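Local coordinates for Lin1840 protein (Listeria innocua serovar 6a, PDB 4ZOC), which acts as a family 3 beta-glucosidase of beta-1,2-glucan metabolism, probably removing terminal beta-D-glucosyl residues from the non-reducing end, at the interface of chains A and B. Numbering follows the deposited sequence. Chains: chain A/B, Lin1840 protein.

The interface of chains A and B. Residues chain A 557, 559-560, 586-590; chain B 146, 201-203, 476-479.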
ATOM      1  N   THR A 557       1.747 -10.341 -10.983  1.00  5.82           N
ATOM      2  CA  THR A 557       2.800 -10.760 -10.079  1.00  6.93           C
ATOM      3  C   THR A 557       2.557 -10.049  -8.741  1.00  6.38           C
ATOM      4  O   THR A 557       1.779  -9.075  -8.691  1.00  6.47           O
ATOM      5  CB  THR A 557       4.186 -10.371 -10.633  1.00  7.03           C
ATOM      6  OG1 THR A 557       5.237 -10.985  -9.891  1.00  7.19           O
ATOM      7  CG2 THR A 557       4.333  -8.849 -10.730  1.00  7.67           C
ATOM      8  N   GLY A 559       4.192  -7.984  -6.978  1.00  7.17           N
ATOM      9  CA  GLY A 559       4.476  -6.564  -6.987  1.00  6.08           C
ATOM     10  C   GLY A 559       3.495  -5.665  -7.727  1.00  5.91           C
ATOM     11  O   GLY A 559       3.637  -4.446  -7.630  1.00  6.11           O
ATOM     12  N   GLN A 560       2.501  -6.203  -8.378  1.00  5.68           N
ATOM     13  CA  GLN A 560       1.405  -5.419  -8.922  1.00  6.35           C
ATOM     14  C   GLN A 560       0.397  -4.985  -7.824  1.00  5.57           C
ATOM     15  O   GLN A 560      -0.478  -4.161  -8.035  1.00  5.27           O
ATOM     16  CB  GLN A 560       0.697  -6.223 -10.008  1.00  7.62           C
ATOM     17  CG  GLN A 560      -0.140  -5.309 -10.932  1.00  6.05           C
ATOM     18  CD  GLN A 560      -0.897  -6.075 -12.019  1.00  6.82           C
ATOM     19  OE1 GLN A 560      -1.447  -7.168 -11.784  1.00  6.69           O
ATOM     20  NE2 GLN A 560      -0.818  -5.568 -13.254  1.00  6.98           N
ATOM     21  N   HIS A 586       2.670   3.300 -16.109  1.00  8.87           N
ATOM     22  CA  HIS A 586       2.888   1.959 -16.478  1.00  9.13           C
ATOM     23  C   HIS A 586       4.039   1.386 -15.692  1.00  6.97           C
ATOM     24  O   HIS A 586       4.779   2.140 -15.052  1.00  6.90           O
ATOM     25  CB  HIS A 586       3.187   1.832 -17.993  1.00 10.12           C
ATOM     26  CG  HIS A 586       4.580   2.239 -18.410  1.00  9.83           C
ATOM     27  ND1 HIS A 586       5.035   3.529 -18.288  1.00 11.34           N
ATOM     28  CD2 HIS A 586       5.604   1.529 -18.969  1.00 10.81           C
ATOM     29  CE1 HIS A 586       6.285   3.599 -18.743  1.00 10.07           C
ATOM     30  NE2 HIS A 586       6.653   2.410 -19.168  1.00 10.76           N
ATOM     31  N   TYR A 587       4.188   0.075 -15.766  1.00  6.48           N
ATOM     32  CA  TYR A 587       5.368  -0.583 -15.290  1.00  6.22           C
ATOM     33  C   TYR A 587       6.313  -0.944 -16.470  1.00  6.74           C
ATOM     34  O   TYR A 587       5.898  -1.347 -17.541  1.00  7.81           O
ATOM     35  CB  TYR A 587       5.071  -1.902 -14.605  1.00  6.88           C
ATOM     36  CG  TYR A 587       4.313  -1.803 -13.282  1.00  7.68           C
ATOM     37  CD1 TYR A 587       4.988  -1.500 -12.075  1.00  7.57           C
ATOM     38  CD2 TYR A 587       2.934  -2.011 -13.253  1.00  7.55           C
ATOM     39  CE1 TYR A 587       4.269  -1.422 -10.886  1.00  8.82           C
ATOM     40  CE2 TYR A 587       2.213  -1.917 -12.091  1.00  7.64           C
ATOM     41  CZ  TYR A 587       2.900  -1.650 -10.896  1.00  9.19           C
ATOM     42  OH  TYR A 587       2.167  -1.583  -9.738  1.00  8.46           O
ATOM     43  N   LEU A 588       7.595  -0.962 -16.189  1.00  6.70           N
ATOM     44  CA  LEU A 588       8.561  -1.427 -17.217  1.00  7.80           C
ATOM     45  C   LEU A 588       8.499  -2.944 -17.494  1.00  8.60           C
ATOM     46  O   LEU A 588       8.822  -3.368 -18.606  1.00  9.93           O
ATOM     47  CB  LEU A 588       9.949  -1.023 -16.824  1.00  8.48           C
ATOM     48  CG  LEU A 588      10.294   0.427 -16.616  1.00  7.42           C
ATOM     49  CD1 LEU A 588      11.760   0.500 -16.203  1.00  9.71           C
ATOM     50  CD2 LEU A 588       9.999   1.255 -17.863  1.00  9.95           C
ATOM     51  N   ASP A 589       8.046  -3.752 -16.513  1.00  8.19           N
ATOM     52  CA  ASP A 589       8.238  -5.162 -16.526  1.00  9.09           C
ATOM     53  C   ASP A 589       6.937  -5.968 -16.610  1.00 10.84           C
ATOM     54  O   ASP A 589       7.000  -7.105 -16.932  1.00 11.65           O
ATOM     55  CB  ASP A 589       9.101  -5.628 -15.351  1.00  9.75           C
ATOM     56  CG  ASP A 589       8.578  -5.209 -13.940  1.00  8.16           C
ATOM     57  OD1 ASP A 589       7.776  -4.270 -13.805  1.00  7.47           O
ATOM     58  OD2 ASP A 589       8.976  -5.865 -12.962  1.00  9.42           O
ATOM     59  N   ILE A 590       5.764  -5.332 -16.458  1.00  9.34           N
ATOM     60  CA  ILE A 590       4.461  -6.052 -16.510  1.00  9.08           C
ATOM     61  C   ILE A 590       3.388  -5.130 -17.056  1.00  9.65           C
ATOM     62  O   ILE A 590       3.554  -3.894 -17.043  1.00 11.24           O
ATOM     63  CB  ILE A 590       4.000  -6.525 -15.130  1.00  7.51           C
ATOM     64  CG1 ILE A 590       3.848  -5.357 -14.161  1.00  6.90           C
ATOM     65  CG2 ILE A 590       4.908  -7.622 -14.568  1.00  8.65           C
ATOM     66  CD1 ILE A 590       2.991  -5.710 -12.900  1.00  7.93           C
TER
ATOM     67  N   ARG B 146       9.667   0.037  -5.578  1.00  6.52           N
ATOM     68  CA  ARG B 146       9.178  -0.218  -6.928  1.00  6.83           C
ATOM     69  C   ARG B 146       9.187   1.084  -7.730  1.00  5.88           C
ATOM     70  O   ARG B 146       9.449   1.081  -8.946  1.00  7.45           O
ATOM     71  CB  ARG B 146       7.732  -0.819  -6.963  1.00  7.26           C
ATOM     72  CG  ARG B 146       7.710  -2.205  -6.435  1.00  6.97           C
ATOM     73  CD  ARG B 146       6.297  -2.674  -6.257  1.00  7.54           C
ATOM     74  NE  ARG B 146       5.661  -2.045  -5.136  1.00  6.74           N
ATOM     75  CZ  ARG B 146       4.476  -2.384  -4.632  1.00  8.23           C
ATOM     76  NH1 ARG B 146       3.728  -3.367  -5.157  1.00  8.52           N
ATOM     77  NH2 ARG B 146       4.019  -1.704  -3.591  1.00  8.08           N
ATOM     78  N   ALA B 201       1.152   0.887  -5.348  1.00  7.65           N
ATOM     79  CA  ALA B 201       1.813  -0.238  -6.011  1.00  7.58           C
ATOM     80  C   ALA B 201       3.116   0.127  -6.719  1.00  7.94           C
ATOM     81  O   ALA B 201       3.546  -0.533  -7.624  1.00  7.97           O
ATOM     82  CB  ALA B 201       0.811  -0.901  -6.934  1.00  9.00           C
ATOM     83  N   GLY B 202       3.709   1.257  -6.326  1.00  7.38           N
ATOM     84  CA  GLY B 202       4.918   1.742  -6.953  1.00  8.13           C
ATOM     85  C   GLY B 202       4.771   2.234  -8.354  1.00  7.87           C
ATOM     86  O   GLY B 202       5.741   2.514  -9.016  1.00  7.55           O
ATOM     87  N   LEU B 203       3.547   2.483  -8.771  1.00  7.67           N
ATOM     88  CA  LEU B 203       3.245   2.713 -10.176  1.00  7.09           C
ATOM     89  C   LEU B 203       3.263   4.191 -10.485  1.00  6.55           C
ATOM     90  O   LEU B 203       2.673   4.967  -9.772  1.00  7.57           O
ATOM     91  CB  LEU B 203       1.896   2.126 -10.503  1.00  9.34           C
ATOM     92  CG  LEU B 203       1.330   2.319 -11.881  1.00 11.45           C
ATOM     93  CD1 LEU B 203       2.242   1.789 -12.976  1.00 12.42           C
ATOM     94  CD2 LEU B 203      -0.084   1.708 -11.994  1.00 11.78           C
ATOM     95  N   SER B 476       8.996   2.403 -13.210  1.00  7.90           N
ATOM     96  CA  SER B 476       8.439   1.550 -12.152  1.00  7.31           C
ATOM     97  C   SER B 476       8.736   0.114 -12.442  1.00  7.10           C
ATOM     98  O   SER B 476       8.478  -0.316 -13.575  1.00  7.27           O
ATOM     99  CB  SER B 476       6.927   1.752 -12.081  1.00  9.19           C
ATOM    100  OG  SER B 476       6.593   3.048 -11.550  1.00  9.20           O
ATOM    101  N   LEU B 477       9.230  -0.632 -11.427  1.00  6.27           N
ATOM    102  CA  LEU B 477       9.479  -2.070 -11.547  1.00  7.69           C
ATOM    103  C   LEU B 477       8.566  -2.728 -10.587  1.00  8.52           C
ATOM    104  O   LEU B 477       8.620  -2.441  -9.401  1.00 10.73           O
ATOM    105  CB  LEU B 477      10.903  -2.470 -11.226  1.00 10.37           C
ATOM    106  CG  LEU B 477      11.999  -2.180 -12.158  1.00 14.12           C
ATOM    107  CD1 LEU B 477      13.264  -2.840 -11.562  1.00 15.62           C
ATOM    108  CD2 LEU B 477      11.615  -2.719 -13.530  1.00 17.78           C
ATOM    109  N   ALA B 478       7.693  -3.585 -11.071  1.00  9.30           N
ATOM    110  CA  ALA B 478       6.840  -4.331 -10.148  1.00  8.09           C
ATOM    111  C   ALA B 478       7.661  -5.286  -9.273  1.00 10.13           C
ATOM    112  O   ALA B 478       7.280  -5.525  -8.124  1.00 10.66           O
ATOM    113  CB  ALA B 478       5.748  -5.064 -10.901  1.00  9.43           C
ATOM    114  N   THR B 479       8.754  -5.861  -9.801  1.00  7.07           N
ATOM    115  CA  THR B 479       9.588  -6.750  -9.052  1.00  8.41           C
ATOM    116  C   THR B 479      10.938  -6.112  -8.868  1.00  7.42           C
ATOM    117  O   THR B 479      11.627  -5.794  -9.879  1.00  8.33           O
ATOM    118  CB  THR B 479       9.733  -8.137  -9.716  1.00  8.56           C
ATOM    119  OG1 THR B 479       8.445  -8.723  -9.838  1.00  7.21           O
ATOM    120  CG2 THR B 479      10.604  -9.034  -8.863  1.00 10.08           C
TER
HETATM  121  O   HOH W   1       6.497  -9.477  -8.045  1.00  6.35           O
HETATM  122  O   HOH W   2       7.581  -8.181 -12.265  1.00  9.76           O
HETATM  123  O   HOH W   3       7.478   2.547 -15.706  1.00 15.51           O
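A loop of chain A, 586-590, lies against the loop 476-479 of chain B in a short parallel beta bridge between A:Tyr587 and B:Ser476. B:Glu473, a residue of the glucose pocket, lies three residues before B:Ser476, so the patch may lie near the active site. The patch belongs to a two-fold interface and its twin repeats with the chains exchanged; the dimer may or may not be the form in the cell. The backbone bond from A:Leu588 N to B:Ser476 O is 2.8 Å long and nearly straight, running almost along the C=O axis. Water 3 joins A:His586 O to B:Ser476 N.

A:Tyr587 is the main side-chain wedge. Its CG stands anti to the carbonyl carbon (chi1 -67°), and the ring enters between two methyl groups. B:Leu203 CD1 sits over the centre of one face of the A:Tyr587 ring, 3.9 Å from its centroid. B:Ala478 CB covers the rim of the opposite face. At the tip, the phenol OH of A:Tyr587 donates to B:Ala201 O over 2.7 Å, approaching from above the carbonyl plane. On the B side, B:Ser476 OG donates to a lone pair of B:Gly202 O, tying the 476-479 loop to the 3-10 helix 200-202.

A:Asp589 grips the B backbone like a fork. Its CG takes the crowded position between N and the carbonyl carbon (chi1 56°). A:Asp589 OD1 accepts from B:Ala478 N at 2.8 Å and A:Asp589 OD2 from B:Thr479 N at 3.2 Å, both through syn lone pairs. These two N-H groups may stabilise the carboxylate charge. A:Ile590 CD1 packs tightly on B:Ala478 CB at 3.5 Å. The bent chain of B:Arg146 lays its guanidinium over B:Ala201 C, and B:Arg146 NH1 donates to A:Gly559 O at 2.7 Å, from above the carbonyl plane. Water 1 links A:Thr557 OG1 and A:Gly559 N to B:Thr479 OG1. B:Thr479 OG1 also meets water 2 at 2.6 Å, and that water also contacts A:Asp589 OD2.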